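Mandelate racemase/muconate lactonizing protein (Thermobispora bispora, PDB 3VC5) probably catalyses the magnesium-dependent dehydration of D-glucarate to 5-dehydro-4-deoxy-D-glucarate, as a member of the mandelate racemase/muconate lactonizing enzyme family. Local coordinates at residues A[34-39]-A[48-53]; A[272-277]-A[300-305]; A[340-345]-A[366-371]. All blocks are in the same frame, centred on the assembly; numbering follows the deposited sequence.

Interaction 1. Residues A[34-39]-A[48-53]; sequences AFRDPP and QPWALR
Phe35 and Ala51 face each other as a hydrogen-bonded antiparallel pair, with Phe35 N giving a bond to Ala51 O (3.0 Å) and Ala51 N returning one to Phe35 O (2.9 Å). At the first torsion of Phe35, CG lies between the backbone N and the carbonyl carbon (chi1 47°). From CB the ring is thereby folded back over the partner strand, and the carbonyl oxygen of Ala51 sits under its centre, on one face. Along one flank CD1 and then CE1 run over the methyl of Ala51, CE1 reaching its CB at 3.6 Å. The other flank ends at CE2, which meets Arg53 CG edge-on at 3.3 Å, and CZ at the tip lies against both Ala51 CB and Arg53 CG. Replacing the ring by an alanine would probably leave a gap over Ala51 and rob Arg53 CG of its neighbour. The guanidinium of Arg53 is held elsewhere, by a salt bridge with Glu69 and a hydrogen bond to Ser346.

These are neighbouring strands, 25-36 and 50-60, of the three-stranded antiparallel sheet in the N-terminal capping domain of the enolase superfamily. On the face opposite Phe35, Trp50 lays its six-membered ring beside Ala34 and Arg36, with CZ3 3.8 Å from Arg36 CG; helix 403-415 also packs on this indole. Ala34 CB meets Leu52 CD2 farther along. Beyond the strands the pairing persists in a bond from Asp37 N to Pro49 O (3.0 Å), although the donor stands 53° out of the carbonyl plane. A water lies within hydrogen-bonding distance of Asp37 OD2 (2.7 Å) and Gln48 O (2.9 Å). Asp37 OD2 is also bonded to His47 ND1, and His47 NE2 in turn binds the phosphate.

Interaction 2. Residues A[272-277]-A[300-305]; sequences GMARVA and VERRPI
Ala274 and Pro304 bring their backbones together so closely that their CA atoms are 3.7 Å apart, an approach probably eased by the small side chain of Ala274, where helix 270-277 meets the chain just as it leaves helix 296-302. Helical geometry stops at Arg303, whose positive phi (57°) turns the backbone toward strand 307-310. Both helices belong to the outer layer of the modified TIM barrel characteristic of the enolase superfamily, and the contact joins one helix to the exit of its neighbour.

The methyl of Ala274 has two neighbours on the exiting chain: Arg302 O, 3.4 Å from CB, and the Arg302 guanidinium, one face of which lies over that methyl. Bends at chi2 and chi3 curl the Arg302 chain back onto helix 270-277, putting NH2 3.8 Å from Ala274 CB and setting Arg275 CG near the edge of the guanidinium. The curl also delivers NH2 to a salt bridge with Asp271, which lies just outside the two segments. The Asp271 carboxylate, placed near both Arg302 and Arg275, probably offsets their like charges. Arg303 leads its own side chain away, to the carbonyl of Phe331.

Toward the barrel wall the contact is apolar. Met273 CB touches Pro304 CB at 3.6 Å, and the thioether chain, folded at chi2 and chi3, brings its terminal CE obliquely to Ile305 CG2 (3.9 Å). Leu284 on strand 284-286 packs against the same methionine. At the more polar margin a water sits within hydrogen-bonding distance of Ala274 O and Arg303 O, between the two backbones. Pro304 O, by contrast, is buried without a polar partner, and Met273 CE stands 3.7 Å from it.

Interaction 3. Residues A[340-345]-A[366-371]; sequences NSHLGI and THTPWQ. With PO4 (phosphate ion), chain B.
Thr366 OG1 meets the edge of the His342 imidazole, in a hydrogen bond of 2.7 Å to NE2 in which either atom could be the donor. The ring is secured on its other nitrogen too: ND1 donates to Leu343 O at 2.9 Å, a nearly straight bond (168°) lying in the ring plane. With both nitrogens engaged, the rotation of His342 is well defined.

His367 follows, turned toward the opposite loop. Its ring lies beneath the backbone of Ser341, whose N stands 3.6 Å above one face and offset toward the rim. From the ring edge NE2 donates to phosphate O2 (2.7 Å), while ND1 is bonded to Ser339 OG. Lys211, the predicted proton acceptor, holds the same phosphate, as do Asn42, His47 and Arg421. This is probably the active-site mouth of the barrel, where the chain after strand 334-337 and the loop before strand 388-390 border the pocket.

Thr368 OG1 bonds to Thr366 OG1 (2.7 Å), and it also approaches His342 CE1, so the two threonine hydroxyls form a small polar cluster beside that ring. A turn of helical conformation then carries the chain to Gln371. Bent at chi2 (48°), its side chain points the amide back to the first segment, where OE1 takes hydrogens from two waters. One of these waters accepts from Ser341 OG (2.7 Å), the other from His342 N (3.0 Å). At the far side of the amide, NE2 binds Arg36 O and Asp37 OD1, which settles which way the group faces.

The phosphate probably comes from the crystallisation liquor, and His367, held by Ser339, supplies one of its donors; the ring of donors is consistent with a pocket made for an anionic group such as a carboxylate of the acid sugar.

Overall arrangement
Interactions 1 and 3 adjoin, their centres about 11 Å apart, and the side-chain amide of Gln371 ties capping-domain sheet and barrel loop together. Packing of Pro38 CD on Trp370 O and of Arg53 CD on Ser341 O, each pair 3.4 Å apart, adds further points of touch. Interaction 3 touches the phosphate through His367, while interaction 1 reaches it at second hand, through Asp37 and His47. Interaction 2 lies on the opposite side of the chain's centre from interaction 1, its nearest atoms about 17 Å from interaction 3 and about 21 Å from interaction 1. Even so, the Met273 side chain is about 7 Å from that of Glu264, a magnesium ligand of this enzyme, although no magnesium is bound to this chain here.

Interaction 1. Residues A[34-39]-A[48-53]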
loop_
_atom_site.group_PDB
_atom_site.type_symbol
_atom_site.label_atom_id
_atom_site.label_comp_id
_atom_site.label_asym_id
_atom_site.label_seq_id
_atom_site.Cartn_x
_atom_site.Cartn_y
_atom_site.Cartn_z
ATOM N N ALA A 34 8.280 -28.334 -16.173
ATOM C CA ALA A 34 9.425 -28.758 -15.354
ATOM C C ALA A 34 10.681 -28.407 -16.103
ATOM O O ALA A 34 10.707 -28.461 -17.353
ATOM C CB ALA A 34 9.390 -30.264 -15.059
ATOM N N PHE A 35 11.733 -28.049 -15.360
ATOM C CA PHE A 35 13.008 -27.716 -16.008
ATOM C C PHE A 35 14.163 -28.172 -15.108
ATOM O O PHE A 35 13.947 -28.471 -13.930
ATOM C CB PHE A 35 13.080 -26.221 -16.340
ATOM C CG PHE A 35 12.663 -25.335 -15.191
ATOM C CD1 PHE A 35 13.610 -24.953 -14.222
ATOM C CD2 PHE A 35 11.348 -24.849 -15.107
ATOM C CE1 PHE A 35 13.217 -24.130 -13.115
ATOM C CE2 PHE A 35 10.956 -24.035 -14.052
ATOM C CZ PHE A 35 11.893 -23.667 -13.059
ATOM N N ARG A 36 15.367 -28.281 -15.672
ATOM C CA ARG A 36 16.505 -28.875 -14.972
ATOM C C ARG A 36 17.033 -27.937 -13.908
ATOM O O ARG A 36 17.072 -26.696 -14.114
ATOM C CB ARG A 36 17.626 -29.183 -15.980
ATOM C CG ARG A 36 17.218 -30.259 -16.975
ATOM C CD ARG A 36 18.305 -30.531 -18.019
ATOM N NE ARG A 36 18.785 -29.291 -18.649
ATOM C CZ ARG A 36 18.223 -28.701 -19.705
ATOM N NH1 ARG A 36 17.151 -29.237 -20.291
ATOM N NH2 ARG A 36 18.740 -27.571 -20.185
ATOM N N ASP A 37 17.447 -28.513 -12.774
ATOM C CA ASP A 37 17.996 -27.735 -11.676
ATOM C C ASP A 37 19.193 -28.520 -11.138
ATOM O O ASP A 37 19.095 -29.728 -10.990
ATOM C CB ASP A 37 16.946 -27.663 -10.551
ATOM C CG ASP A 37 17.180 -26.503 -9.586
ATOM O OD1 ASP A 37 17.877 -25.540 -9.940
ATOM O OD2 ASP A 37 16.618 -26.542 -8.466
ATOM N N PRO A 38 20.309 -27.838 -10.825
ATOM C CA PRO A 38 21.461 -28.565 -10.232
ATOM C C PRO A 38 21.194 -29.009 -8.790
ATOM O O PRO A 38 20.172 -28.615 -8.201
ATOM C CB PRO A 38 22.594 -27.517 -10.271
ATOM C CG PRO A 38 22.145 -26.453 -11.233
ATOM C CD PRO A 38 20.632 -26.419 -11.093
ATOM N N PRO A 39 22.109 -29.820 -8.209
ATOM C CA PRO A 39 21.943 -30.361 -6.846
ATOM C C PRO A 39 22.390 -29.326 -5.793
ATOM O O PRO A 39 23.400 -29.495 -5.089
ATOM C CB PRO A 39 22.839 -31.616 -6.852
ATOM C CG PRO A 39 23.917 -31.280 -7.845
ATOM C CD PRO A 39 23.194 -30.501 -8.943
ATOM N N GLN A 48 15.936 -31.164 -6.178
ATOM C CA GLN A 48 15.740 -32.300 -7.063
ATOM C C GLN A 48 16.175 -31.952 -8.492
ATOM O O GLN A 48 16.355 -30.786 -8.825
ATOM C CB GLN A 48 14.287 -32.761 -7.033
ATOM C CG GLN A 48 13.904 -33.463 -5.725
ATOM C CD GLN A 48 12.417 -33.434 -5.481
ATOM O OE1 GLN A 48 11.830 -32.361 -5.283
ATOM N NE2 GLN A 48 11.792 -34.607 -5.494
ATOM N N PRO A 49 16.315 -32.970 -9.348
ATOM C CA PRO A 49 16.834 -32.679 -10.693
ATOM C C PRO A 49 15.877 -31.873 -11.591
ATOM O O PRO A 49 16.305 -31.299 -12.617
ATOM C CB PRO A 49 17.065 -34.079 -11.310
ATOM C CG PRO A 49 16.938 -35.050 -10.215
ATOM C CD PRO A 49 16.201 -34.411 -9.061
ATOM N N TRP A 50 14.602 -31.873 -11.233
ATOM C CA TRP A 50 13.588 -31.055 -11.917
ATOM C C TRP A 50 12.957 -30.103 -10.917
ATOM O O TRP A 50 12.575 -30.533 -9.812
ATOM C CB TRP A 50 12.481 -31.924 -12.508
ATOM C CG TRP A 50 12.961 -32.900 -13.532
ATOM C CD1 TRP A 50 13.214 -34.247 -13.344
ATOM C CD2 TRP A 50 13.273 -32.624 -14.911
ATOM N NE1 TRP A 50 13.639 -34.816 -14.532
ATOM C CE2 TRP A 50 13.688 -33.842 -15.499
ATOM C CE3 TRP A 50 13.230 -31.469 -15.704
ATOM C CZ2 TRP A 50 14.072 -33.931 -16.840
ATOM C CZ3 TRP A 50 13.606 -31.555 -17.030
ATOM C CH2 TRP A 50 14.016 -32.788 -17.592
ATOM N N ALA A 51 12.829 -28.833 -11.307
ATOM C CA ALA A 51 12.047 -27.852 -10.567
ATOM C C ALA A 51 10.728 -27.672 -11.335
ATOM O O ALA A 51 10.702 -27.755 -12.565
ATOM C CB ALA A 51 12.795 -26.524 -10.455
ATOM N N LEU A 52 9.632 -27.470 -10.602
ATOM C CA LEU A 52 8.297 -27.362 -11.197
ATOM C C LEU A 52 7.816 -25.901 -11.129
ATOM O O LEU A 52 8.097 -25.184 -10.158
ATOM C CB LEU A 52 7.330 -28.205 -10.365
ATOM C CG LEU A 52 7.729 -29.677 -10.142
ATOM C CD1 LEU A 52 6.692 -30.414 -9.302
ATOM C CD2 LEU A 52 7.973 -30.404 -11.471
ATOM N N ARG A 53 7.020 -25.501 -12.114
ATOM C CA ARG A 53 6.335 -24.202 -12.112
ATOM C C ARG A 53 5.006 -24.384 -12.818
ATOM O O ARG A 53 4.804 -25.387 -13.532
ATOM C CB ARG A 53 7.138 -23.098 -12.835
ATOM C CG ARG A 53 8.487 -22.756 -12.206
ATOM C CD ARG A 53 8.375 -22.124 -10.831
ATOM N NE ARG A 53 8.269 -20.659 -10.872
ATOM C CZ ARG A 53 8.197 -19.909 -9.770
ATOM N NH1 ARG A 53 8.218 -20.508 -8.581
ATOM N NH2 ARG A 53 8.075 -18.576 -9.844
HETATM O O HOH W 1 14.741 -28.471 -8.205
#

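Interaction 2. Residues A[272-277]-A[300-305]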
loop_
_atom_site.group_PDB
_atom_site.type_symbol
_atom_site.label_atom_id
_atom_site.label_comp_id
_atom_site.label_asym_id
_atom_site.label_seq_id
_atom_site.Cartn_x
_atom_site.Cartn_y
_atom_site.Cartn_z
ATOM N N GLY A 272 12.948 -16.487 18.721
ATOM C CA GLY A 272 14.389 -16.796 18.603
ATOM C C GLY A 272 15.083 -15.751 17.734
ATOM O O GLY A 272 16.173 -15.258 18.062
ATOM N N MET A 273 14.448 -15.365 16.630
ATOM C CA MET A 273 15.018 -14.331 15.773
ATOM C C MET A 273 15.174 -13.004 16.517
ATOM O O MET A 273 16.200 -12.321 16.384
ATOM C CB MET A 273 14.133 -14.140 14.540
ATOM C CG MET A 273 14.299 -15.310 13.574
ATOM S SD MET A 273 15.740 -15.205 12.485
ATOM C CE MET A 273 15.344 -13.758 11.487
ATOM N N ALA A 274 14.173 -12.645 17.319
ATOM C CA ALA A 274 14.234 -11.380 18.073
ATOM C C ALA A 274 15.380 -11.419 19.098
ATOM O O ALA A 274 16.073 -10.435 19.291
ATOM C CB ALA A 274 12.923 -11.100 18.756
ATOM N N ARG A 275 15.566 -12.551 19.743
ATOM C CA ARG A 275 16.644 -12.710 20.706
ATOM C C ARG A 275 17.993 -12.637 20.065
ATOM O O ARG A 275 18.875 -12.040 20.607
ATOM C CB ARG A 275 16.517 -13.999 21.463
ATOM C CG ARG A 275 15.276 -14.060 22.252
ATOM C CD ARG A 275 15.375 -15.000 23.352
ATOM N NE ARG A 275 15.261 -16.389 23.025
ATOM C CZ ARG A 275 16.112 -17.312 23.453
ATOM N NH1 ARG A 275 15.945 -18.561 23.156
ATOM N NH2 ARG A 275 17.150 -16.992 24.180
ATOM N N VAL A 276 18.143 -13.248 18.900
ATOM C CA VAL A 276 19.406 -13.126 18.151
ATOM C C VAL A 276 19.642 -11.679 17.711
ATOM O O VAL A 276 20.756 -11.135 17.865
ATOM C CB VAL A 276 19.430 -14.094 16.934
ATOM C CG1 VAL A 276 20.655 -13.842 16.023
ATOM C CG2 VAL A 276 19.389 -15.551 17.414
ATOM N N ALA A 277 18.601 -11.039 17.177
ATOM C CA ALA A 277 18.773 -9.714 16.589
ATOM C C ALA A 277 19.303 -8.705 17.602
ATOM O O ALA A 277 20.070 -7.798 17.266
ATOM C CB ALA A 277 17.473 -9.217 15.984
ATOM N N VAL A 300 6.570 -6.316 14.296
ATOM C CA VAL A 300 6.837 -4.949 14.695
ATOM C C VAL A 300 7.068 -4.879 16.219
ATOM O O VAL A 300 7.914 -4.135 16.709
ATOM C CB VAL A 300 5.694 -4.015 14.208
ATOM C CG1 VAL A 300 5.681 -2.678 15.005
ATOM C CG2 VAL A 300 5.813 -3.803 12.673
ATOM N N GLU A 301 6.319 -5.673 16.968
ATOM C CA GLU A 301 6.440 -5.671 18.417
ATOM C C GLU A 301 7.755 -6.281 18.887
ATOM O O GLU A 301 8.440 -5.679 19.712
ATOM C CB GLU A 301 5.288 -6.459 18.998
ATOM C CG GLU A 301 5.073 -6.340 20.444
ATOM C CD GLU A 301 3.748 -6.980 20.769
ATOM O OE1 GLU A 301 2.800 -6.253 21.143
ATOM O OE2 GLU A 301 3.645 -8.208 20.566
ATOM N N ARG A 302 8.134 -7.445 18.349
ATOM C CA ARG A 302 9.351 -8.141 18.838
ATOM C C ARG A 302 10.640 -7.753 18.116
ATOM O O ARG A 302 11.758 -7.943 18.644
ATOM C CB ARG A 302 9.188 -9.655 18.703
ATOM C CG ARG A 302 8.120 -10.284 19.586
ATOM C CD ARG A 302 8.424 -10.137 21.090
ATOM N NE ARG A 302 9.770 -10.602 21.477
ATOM C CZ ARG A 302 10.118 -11.877 21.673
ATOM N NH1 ARG A 302 9.229 -12.863 21.509
ATOM N NH2 ARG A 302 11.376 -12.179 22.051
ATOM N N ARG A 303 10.494 -7.242 16.903
ATOM C CA ARG A 303 11.642 -6.882 16.059
ATOM C C ARG A 303 12.592 -8.064 15.800
ATOM O O ARG A 303 13.783 -8.011 16.113
ATOM C CB ARG A 303 12.373 -5.656 16.620
ATOM C CG ARG A 303 11.498 -4.390 16.653
ATOM C CD ARG A 303 11.441 -3.728 15.261
ATOM N NE ARG A 303 10.401 -2.697 15.102
ATOM C CZ ARG A 303 10.342 -1.882 14.047
ATOM N NH1 ARG A 303 11.273 -1.978 13.097
ATOM N NH2 ARG A 303 9.373 -0.966 13.932
ATOM N N PRO A 304 12.067 -9.137 15.191
ATOM C CA PRO A 304 12.932 -10.246 14.772
ATOM C C PRO A 304 13.810 -9.847 13.577
ATOM O O PRO A 304 14.799 -10.517 13.289
ATOM C CB PRO A 304 11.928 -11.308 14.320
ATOM C CG PRO A 304 10.725 -10.512 13.845
ATOM C CD PRO A 304 10.654 -9.334 14.793
ATOM N N ILE A 305 13.429 -8.794 12.865
ATOM C CA ILE A 305 14.137 -8.456 11.618
ATOM C C ILE A 305 14.321 -6.966 11.440
ATOM O O ILE A 305 13.535 -6.155 11.934
ATOM C CB ILE A 305 13.434 -8.993 10.371
ATOM C CG1 ILE A 305 12.068 -8.303 10.220
ATOM C CG2 ILE A 305 13.373 -10.541 10.407
ATOM C CD1 ILE A 305 11.255 -8.710 8.984
HETATM O O HOH W 2 15.100 -7.827 18.654
#

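Interaction 3. Residues A[340-345]-A[366-371]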
loop_
_atom_site.group_PDB
_atom_site.type_symbol
_atom_site.label_atom_id
_atom_site.label_comp_id
_atom_site.label_asym_id
_atom_site.label_seq_id
_atom_site.Cartn_x
_atom_site.Cartn_y
_atom_site.Cartn_z
ATOM N N ASN A 340 12.536 -18.151 -5.571
ATOM C CA ASN A 340 12.579 -19.611 -5.744
ATOM C C ASN A 340 12.939 -19.874 -7.221
ATOM O O ASN A 340 12.760 -18.971 -8.080
ATOM C CB ASN A 340 11.233 -20.272 -5.471
ATOM C CG ASN A 340 10.936 -20.442 -4.000
ATOM O OD1 ASN A 340 10.002 -19.826 -3.496
ATOM N ND2 ASN A 340 11.697 -21.287 -3.308
ATOM N N SER A 341 13.410 -21.083 -7.538
ATOM C CA SER A 341 13.759 -21.412 -8.934
ATOM C C SER A 341 12.649 -20.927 -9.842
ATOM O O SER A 341 11.481 -21.300 -9.623
ATOM C CB SER A 341 13.838 -22.924 -9.066
ATOM O OG SER A 341 14.794 -23.426 -8.139
ATOM N N HIS A 342 12.985 -20.161 -10.883
ATOM C CA HIS A 342 11.921 -19.484 -11.635
ATOM C C HIS A 342 12.371 -19.139 -13.047
ATOM O O HIS A 342 13.564 -19.227 -13.395
ATOM C CB HIS A 342 11.496 -18.178 -10.901
ATOM C CG HIS A 342 12.548 -17.105 -10.912
ATOM N ND1 HIS A 342 12.770 -16.311 -12.020
ATOM C CD2 HIS A 342 13.502 -16.756 -10.003
ATOM C CE1 HIS A 342 13.772 -15.476 -11.772
ATOM N NE2 HIS A 342 14.237 -15.727 -10.557
ATOM N N LEU A 343 11.403 -18.758 -13.875
ATOM C CA LEU A 343 11.664 -18.452 -15.277
ATOM C C LEU A 343 11.474 -16.954 -15.564
ATOM O O LEU A 343 11.472 -16.114 -14.632
ATOM C CB LEU A 343 10.758 -19.336 -16.151
ATOM C CG LEU A 343 10.924 -20.830 -15.893
ATOM C CD1 LEU A 343 9.933 -21.584 -16.782
ATOM C CD2 LEU A 343 12.364 -21.271 -16.194
ATOM N N GLY A 344 11.369 -16.595 -16.840
ATOM C CA GLY A 344 11.439 -15.196 -17.226
ATOM C C GLY A 344 10.170 -14.383 -16.964
ATOM O O GLY A 344 10.219 -13.160 -16.896
ATOM N N ILE A 345 9.026 -15.050 -16.829
ATOM C CA ILE A 345 7.794 -14.323 -16.491
ATOM C C ILE A 345 7.949 -13.796 -15.065
ATOM O O ILE A 345 7.758 -12.599 -14.802
ATOM C CB ILE A 345 6.562 -15.216 -16.632
ATOM C CG1 ILE A 345 6.359 -15.566 -18.117
ATOM C CG2 ILE A 345 5.305 -14.523 -15.996
ATOM C CD1 ILE A 345 5.471 -16.815 -18.301
ATOM N N THR A 366 17.907 -13.871 -7.053
ATOM C CA THR A 366 17.353 -14.659 -8.157
ATOM C C THR A 366 18.119 -15.974 -8.328
ATOM O O THR A 366 19.345 -16.025 -8.101
ATOM C CB THR A 366 17.364 -13.893 -9.506
ATOM O OG1 THR A 366 16.744 -14.720 -10.507
ATOM C CG2 THR A 366 18.759 -13.449 -9.928
ATOM N N HIS A 367 17.406 -17.039 -8.702
ATOM C CA HIS A 367 18.031 -18.322 -9.049
ATOM C C HIS A 367 18.445 -18.366 -10.517
ATOM O O HIS A 367 18.962 -19.371 -10.981
ATOM C CB HIS A 367 17.075 -19.474 -8.777
ATOM C CG HIS A 367 16.871 -19.778 -7.316
ATOM N ND1 HIS A 367 16.115 -18.981 -6.473
ATOM C CD2 HIS A 367 17.340 -20.793 -6.550
ATOM C CE1 HIS A 367 16.109 -19.515 -5.258
ATOM N NE2 HIS A 367 16.837 -20.620 -5.283
ATOM N N THR A 368 18.211 -17.283 -11.245
ATOM C CA THR A 368 18.388 -17.311 -12.706
ATOM C C THR A 368 19.635 -18.066 -13.215
ATOM O O THR A 368 19.510 -18.912 -14.081
ATOM C CB THR A 368 18.321 -15.884 -13.304
ATOM O OG1 THR A 368 16.992 -15.350 -13.134
ATOM C CG2 THR A 368 18.711 -15.893 -14.784
ATOM N N PRO A 369 20.836 -17.796 -12.657
ATOM C CA PRO A 369 22.024 -18.463 -13.270
ATOM C C PRO A 369 21.895 -19.997 -13.279
ATOM O O PRO A 369 22.385 -20.667 -14.196
ATOM C CB PRO A 369 23.164 -18.039 -12.346
ATOM C CG PRO A 369 22.684 -16.680 -11.783
ATOM C CD PRO A 369 21.215 -16.893 -11.544
ATOM N N TRP A 370 21.251 -20.556 -12.248
ATOM C CA TRP A 370 21.186 -22.004 -12.049
ATOM C C TRP A 370 20.319 -22.671 -13.096
ATOM O O TRP A 370 20.447 -23.889 -13.332
ATOM C CB TRP A 370 20.628 -22.305 -10.627
ATOM C CG TRP A 370 21.614 -21.756 -9.598
ATOM C CD1 TRP A 370 21.390 -20.764 -8.696
ATOM C CD2 TRP A 370 22.992 -22.156 -9.420
ATOM N NE1 TRP A 370 22.537 -20.520 -7.955
ATOM C CE2 TRP A 370 23.534 -21.352 -8.396
ATOM C CE3 TRP A 370 23.824 -23.097 -10.052
ATOM C CZ2 TRP A 370 24.862 -21.493 -7.955
ATOM C CZ3 TRP A 370 25.137 -23.228 -9.619
ATOM C CH2 TRP A 370 25.644 -22.431 -8.592
ATOM N N GLN A 371 19.408 -21.888 -13.692
ATOM C CA GLN A 371 18.538 -22.444 -14.725
ATOM C C GLN A 371 19.235 -22.452 -16.091
ATOM O O GLN A 371 18.696 -22.972 -17.059
ATOM C CB GLN A 371 17.202 -21.702 -14.762
ATOM C CG GLN A 371 16.112 -22.463 -13.978
ATOM C CD GLN A 371 16.606 -22.894 -12.599
ATOM O OE1 GLN A 371 16.693 -22.058 -11.673
ATOM N NE2 GLN A 371 16.959 -24.183 -12.454
HETATM P P PO4 B . 15.755 -22.562 -2.022
HETATM O O1 PO4 B . 16.602 -23.684 -1.557
HETATM O O2 PO4 B . 16.015 -22.459 -3.509
HETATM O O3 PO4 B . 14.327 -22.836 -1.795
HETATM O O4 PO4 B . 16.156 -21.371 -1.314
HETATM O O HOH W 3 17.322 -23.027 -9.050
HETATM O O HOH W 4 15.781 -19.427 -11.646
HETATM O O HOH W 5 14.950 -15.814 -14.766
#